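PDB 4OUA: proteolytically activated form of PPO4 Tyrosinase from Agaricus bisporus var. bisporus H97, which catalyses the copper-dependent o-hydroxylation of monophenols and the oxidation of the resulting o-diphenols to o-quinones, the initial step of melanin synthesis. Local coordinates for residues F135-P140 and G206-E211; A248-I253 and L280-V285. One frame throughout, in Å; residues are numbered along the deposited sequence.

Contact 1 of 2, residues F135-P140 and G206-E211; sequences FALVPP and GKLDLE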
loop_
_atom_site.group_PDB
_atom_site.type_symbol
_atom_site.label_atom_id
_atom_site.label_comp_id
_atom_site.label_asym_id
_atom_site.label_seq_id
_atom_site.Cartn_x
_atom_site.Cartn_y
_atom_site.Cartn_z
ATOM N N PHE A 135 9.087 -4.762 -12.577
ATOM C CA PHE A 135 8.955 -5.165 -13.972
ATOM C C PHE A 135 8.571 -3.987 -14.861
ATOM O O PHE A 135 8.958 -3.927 -16.029
ATOM C CB PHE A 135 7.923 -6.286 -14.113
ATOM C CG PHE A 135 7.703 -6.728 -15.530
ATOM C CD1 PHE A 135 8.515 -7.690 -16.103
ATOM C CD2 PHE A 135 6.688 -6.176 -16.292
ATOM C CE1 PHE A 135 8.318 -8.096 -17.410
ATOM C CE2 PHE A 135 6.486 -6.576 -17.598
ATOM C CZ PHE A 135 7.301 -7.537 -18.158
ATOM N N ALA A 136 7.802 -3.058 -14.306
ATOM C CA ALA A 136 7.383 -1.872 -15.046
ATOM C C ALA A 136 7.365 -0.652 -14.133
ATOM O O ALA A 136 6.315 -0.264 -13.623
ATOM C CB ALA A 136 6.018 -2.090 -15.676
ATOM N N LEU A 137 8.536 -0.055 -13.932
ATOM C CA LEU A 137 8.680 1.069 -13.018
ATOM C C LEU A 137 7.831 2.257 -13.459
ATOM O O LEU A 137 7.178 2.899 -12.641
ATOM C CB LEU A 137 10.150 1.478 -12.901
ATOM C CG LEU A 137 10.484 2.536 -11.850
ATOM C CD1 LEU A 137 9.909 2.155 -10.492
ATOM C CD2 LEU A 137 11.988 2.727 -11.756
ATOM N N VAL A 138 7.837 2.545 -14.756
ATOM C CA VAL A 138 7.005 3.615 -15.289
ATOM C C VAL A 138 5.557 3.144 -15.374
ATOM O O VAL A 138 5.215 2.324 -16.225
ATOM C CB VAL A 138 7.481 4.074 -16.679
ATOM C CG1 VAL A 138 6.631 5.231 -17.171
ATOM C CG2 VAL A 138 8.946 4.473 -16.632
ATOM N N PRO A 139 4.698 3.667 -14.487
ATOM C CA PRO A 139 3.300 3.236 -14.409
ATOM C C PRO A 139 2.474 3.751 -15.581
ATOM O O PRO A 139 2.973 4.557 -16.366
ATOM C CB PRO A 139 2.822 3.851 -13.095
ATOM C CG PRO A 139 3.639 5.098 -12.971
ATOM C CD PRO A 139 4.992 4.762 -13.545
ATOM N N PRO A 140 1.223 3.282 -15.700
ATOM C CA PRO A 140 0.294 3.740 -16.739
ATOM C C PRO A 140 -0.029 5.225 -16.602
ATOM O O PRO A 140 0.144 5.795 -15.526
ATOM C CB PRO A 140 -0.952 2.882 -16.498
ATOM C CG PRO A 140 -0.458 1.687 -15.748
ATOM C CD PRO A 140 0.645 2.206 -14.881
ATOM N N GLY A 206 11.026 10.694 -16.347
ATOM C CA GLY A 206 12.405 10.531 -16.765
ATOM C C GLY A 206 13.230 9.791 -15.729
ATOM O O GLY A 206 14.056 8.943 -16.067
ATOM N N LYS A 207 13.001 10.116 -14.460
ATOM C CA LYS A 207 13.721 9.488 -13.358
ATOM C C LYS A 207 13.423 7.994 -13.281
ATOM O O LYS A 207 14.331 7.176 -13.134
ATOM C CB LYS A 207 13.357 10.162 -12.033
ATOM C CG LYS A 207 14.163 9.669 -10.846
ATOM C CD LYS A 207 13.521 10.086 -9.531
ATOM C CE LYS A 207 13.342 11.591 -9.448
ATOM N NZ LYS A 207 12.708 12.000 -8.164
ATOM N N LEU A 208 12.144 7.648 -13.383
ATOM C CA LEU A 208 11.710 6.257 -13.319
ATOM C C LEU A 208 12.287 5.437 -14.466
ATOM O O LEU A 208 12.735 4.306 -14.269
ATOM C CB LEU A 208 10.183 6.174 -13.333
ATOM C CG LEU A 208 9.480 6.238 -11.975
ATOM C CD1 LEU A 208 10.181 7.208 -11.033
ATOM C CD2 LEU A 208 8.012 6.603 -12.145
ATOM N N ASP A 209 12.276 6.015 -15.662
ATOM C CA ASP A 209 12.767 5.328 -16.849
ATOM C C ASP A 209 14.235 4.932 -16.688
ATOM O O ASP A 209 14.643 3.848 -17.105
ATOM C CB ASP A 209 12.585 6.210 -18.085
ATOM C CG ASP A 209 12.713 5.432 -19.377
ATOM O OD1 ASP A 209 12.358 4.235 -19.385
ATOM O OD2 ASP A 209 13.164 6.015 -20.385
ATOM N N LEU A 210 15.018 5.808 -16.067
ATOM C CA LEU A 210 16.444 5.559 -15.860
ATOM C C LEU A 210 16.698 4.574 -14.722
ATOM O O LEU A 210 17.618 3.760 -14.791
ATOM C CB LEU A 210 17.180 6.872 -15.579
ATOM C CG LEU A 210 17.354 7.827 -16.759
ATOM C CD1 LEU A 210 18.119 9.069 -16.330
ATOM C CD2 LEU A 210 18.060 7.128 -17.910
ATOM N N GLU A 211 15.879 4.649 -13.676
ATOM C CA GLU A 211 16.053 3.795 -12.506
ATOM C C GLU A 211 15.423 2.416 -12.698
ATOM O O GLU A 211 15.545 1.546 -11.835
ATOM C CB GLU A 211 15.464 4.467 -11.263
ATOM C CG GLU A 211 16.193 5.731 -10.828
ATOM C CD GLU A 211 17.586 5.455 -10.287
ATOM O OE1 GLU A 211 17.941 4.270 -10.112
ATOM O OE2 GLU A 211 18.329 6.428 -10.035
#
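Leu137 and Leu208 meet with their side chains crossing at about a right angle, CG of Leu137 3.8 Å from CG of Leu208. They join the loop 135-140 to one flank of helix 201-224. CG of Leu137 stands anti to the backbone N (chi1 -173°). Its CD2 branch continues to Glu211, on the next turn of the helix: CD2 of Leu137 lies 3.6 Å from C of Glu211 and 3.9 Å from CB of Glu211. Two neighbours enclose Leu208 further: CG2 of Val138 approaches CB of Leu208 at 3.9 Å, while CD of the Pro139 ring lies 3.8 Å from CD2 of Leu208. Leu137, Leu208 and Pro139 are buried, and helix 246-258 adds to the enclosure, with Phe256 against Leu208.

Packing thins out toward solvent. CG2 of partly exposed Val138 also lies 3.8 Å from N of Asp209, whose CB points away from the loop and whose carboxylate lies in an exposed position. Glu211 behaves similarly: CB touches Leu137, but the chain bends at chi2 (-69°) and its acid end leads away. Lys207 turns its amine from the loop to other partners, hydrogen-bonding it to the carbonyls of Phe256 and Arg259 and to Asn192.

Side chain to side chain, the contacts are carbon on carbon; Leu137 and Val138 also lie against backbone atoms of the helix, and the segments share neither hydrogen bonds nor salt bridges. Such a contact depends on the fit of aliphatic branches and the burial of apolar surface, while the charged ends take no part.

Contact 2 of 2, residues A248-I253 and L280-V285; sequences AVHDDI and LHHSNV. With CU1 (copper (I) ion), chain D.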
loop_
_atom_site.group_PDB
_atom_site.type_symbol
_atom_site.label_atom_id
_atom_site.label_comp_id
_atom_site.label_asym_id
_atom_site.label_seq_id
_atom_site.Cartn_x
_atom_site.Cartn_y
_atom_site.Cartn_z
ATOM N N ALA A 248 14.218 -2.145 2.386
ATOM C CA ALA A 248 15.282 -1.399 1.723
ATOM C C ALA A 248 14.942 -1.153 0.257
ATOM O O ALA A 248 15.038 -0.027 -0.233
ATOM C CB ALA A 248 16.602 -2.140 1.847
ATOM N N VAL A 249 14.541 -2.218 -0.434
ATOM C CA VAL A 249 14.111 -2.125 -1.824
ATOM C C VAL A 249 12.852 -1.275 -1.935
ATOM O O VAL A 249 12.619 -0.605 -2.943
ATOM C CB VAL A 249 13.840 -3.521 -2.419
ATOM C CG1 VAL A 249 13.357 -3.406 -3.855
ATOM C CG2 VAL A 249 15.092 -4.383 -2.336
ATOM N N HIS A 250 12.034 -1.319 -0.831
ATOM C CA HIS A 250 10.785 -0.576 -0.747
ATOM C C HIS A 250 11.019 0.927 -0.606
ATOM O O HIS A 250 10.199 1.737 -1.041
ATOM C CB HIS A 250 9.956 -1.101 0.430
ATOM C CG HIS A 250 9.117 -0.057 1.097
ATOM N ND1 HIS A 250 9.545 0.649 2.201
ATOM C CD2 HIS A 250 7.872 0.395 0.822
ATOM C CE1 HIS A 250 8.600 1.494 2.573
ATOM N NE2 HIS A 250 7.576 1.365 1.750
ATOM N N ASP A 251 12.141 1.293 -0.008
ATOM C CA ASP A 251 12.461 2.696 0.246
ATOM C C ASP A 251 12.747 3.466 -1.039
ATOM O O ASP A 251 12.443 4.654 -1.134
ATOM C CB ASP A 251 13.659 2.811 1.190
ATOM C CG ASP A 251 13.359 2.292 2.581
ATOM O OD1 ASP A 251 12.173 2.287 2.973
ATOM O OD2 ASP A 251 14.313 1.895 3.284
ATOM N N ASP A 252 13.334 2.789 -2.020
ATOM C CA ASP A 252 13.717 3.427 -3.277
ATOM C C ASP A 252 12.521 4.016 -4.022
ATOM O O ASP A 252 12.647 5.029 -4.709
ATOM C CB ASP A 252 14.449 2.432 -4.181
ATOM C CG ASP A 252 15.833 2.079 -3.663
ATOM O OD1 ASP A 252 16.036 2.113 -2.431
ATOM O OD2 ASP A 252 16.717 1.768 -4.490
ATOM N N ILE A 253 11.361 3.383 -3.887
ATOM C CA ILE A 253 10.170 3.844 -4.593
ATOM C C ILE A 253 9.608 5.116 -3.968
ATOM O O ILE A 253 9.054 5.962 -4.667
ATOM C CB ILE A 253 9.072 2.768 -4.621
ATOM C CG1 ILE A 253 9.615 1.468 -5.218
ATOM C CG2 ILE A 253 7.870 3.261 -5.412
ATOM C CD1 ILE A 253 10.141 1.621 -6.627
ATOM N N LEU A 280 -0.832 1.653 -4.093
ATOM C CA LEU A 280 -0.476 0.805 -5.224
ATOM C C LEU A 280 0.919 0.225 -5.020
ATOM O O LEU A 280 1.210 -0.898 -5.438
ATOM C CB LEU A 280 -0.545 1.587 -6.538
ATOM C CG LEU A 280 -1.948 1.883 -7.067
ATOM C CD1 LEU A 280 -2.635 2.926 -6.206
ATOM C CD2 LEU A 280 -1.897 2.334 -8.517
ATOM N N HIS A 281 1.769 1.045 -4.318
ATOM C CA HIS A 281 3.123 0.633 -3.978
ATOM C C HIS A 281 3.110 -0.529 -2.994
ATOM O O HIS A 281 3.640 -1.604 -3.277
ATOM C CB HIS A 281 3.909 1.805 -3.383
ATOM C CG HIS A 281 5.319 1.461 -3.014
ATOM N ND1 HIS A 281 6.001 2.095 -1.995
ATOM C CD2 HIS A 281 6.177 0.549 -3.529
ATOM C CE1 HIS A 281 7.219 1.596 -1.908
ATOM N NE2 HIS A 281 7.349 0.649 -2.821
ATOM N N HIS A 282 2.496 -0.304 -1.839
ATOM C CA HIS A 282 2.524 -1.276 -0.754
ATOM C C HIS A 282 1.608 -2.469 -1.008
ATOM O O HIS A 282 1.664 -3.464 -0.284
ATOM C CB HIS A 282 2.163 -0.595 0.564
ATOM C CG HIS A 282 3.292 0.187 1.158
ATOM N ND1 HIS A 282 4.120 -0.326 2.134
ATOM C CD2 HIS A 282 3.746 1.437 0.900
ATOM C CE1 HIS A 282 5.026 0.578 2.460
ATOM N NE2 HIS A 282 4.825 1.656 1.721
ATOM N N SER A 283 0.746 -2.384 -2.073
ATOM C CA SER A 283 0.013 -3.556 -2.527
ATOM C C SER A 283 0.984 -4.493 -3.229
ATOM O O SER A 283 0.862 -5.715 -3.147
ATOM C CB SER A 283 -1.129 -3.169 -3.467
ATOM O OG SER A 283 -1.715 -4.323 -4.047
ATOM N N ASN A 284 1.955 -3.898 -3.917
ATOM C CA ASN A 284 2.990 -4.650 -4.608
ATOM C C ASN A 284 4.071 -5.109 -3.639
ATOM O O ASN A 284 4.663 -6.173 -3.814
ATOM C CB ASN A 284 3.602 -3.808 -5.729
ATOM C CG ASN A 284 4.628 -4.571 -6.538
ATOM O OD1 ASN A 284 4.287 -5.492 -7.282
ATOM N ND2 ASN A 284 5.892 -4.185 -6.407
ATOM N N VAL A 285 4.327 -4.294 -2.621
ATOM C CA VAL A 285 5.246 -4.672 -1.557
ATOM C C VAL A 285 4.716 -5.911 -0.850
ATOM O O VAL A 285 5.482 -6.779 -0.430
ATOM C CB VAL A 285 5.440 -3.539 -0.535
ATOM C CG1 VAL A 285 6.169 -4.049 0.701
ATOM C CG2 VAL A 285 6.188 -2.376 -1.170
HETATM CU CU CU1 D . 6.324 2.758 2.370
HETATM O O HOH W 1 6.477 3.296 4.570
#
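His250 and His282 converge on one copper ion from two nearly antiparallel helices, whose axes make an angle of 161° and approach to 11.0 Å. The metal bonds come first: NE2 of His250 and NE2 of His282 each bind copper at 2.0 Å, a water lies 2.3 Å from the metal, and NE2 of His254, farther along helix 246-258, supplies the third histidine. The two ring planes are oblique to one another.

Ring and apolar packing surrounds His281, which is not a copper ligand. Its ring is almost parallel to that of His250 (5° between planes), but the two are slid so far apart that they hardly overlap, their centroids 4.9 Å apart. His281 points its CB toward the opposite helix, with CG anti to the backbone N (chi1 -180°). CB of Ile253 makes a CH-pi contact over one face, offset toward the rim, 3.6 Å from the ring centroid. CG2 of Val285 lies over the other face, also offset toward the rim, and touches CD2 of His250 at 3.8 Å. The carbonyl O of His250 lies in the plane of the His281 ring, at its edge.

Among polar contacts within the segments, ND1 of His250 gives a weak, bent hydrogen bond to OD1 of Asp251, whose OD2 is hydrogen-bonded to His235.

Three histidines on a pair of antiparallel helices form the CuB half of the type-3 dicopper centre characteristic of tyrosinases.

Contact 1 closes before contact 2 opens along the chain, and all four segments belong to the common central domain of tyrosinase. The centres of the two contacts are about 13 Å apart. Contact 2 is near the middle of the molecule, about 8 Å from the centre of the chain, and contact 1 farther out at about 18 Å. Helix 246-258 connects them: its Ile253, part of contact 2, also meets the loop, CD1 of Leu137 lying 3.9 Å from CD1 of Ile253. Contact 1 thus packs on helix 246-258, which supplies the copper ligands His250 and His254, and contact 2 joins that helix to helix 277-295.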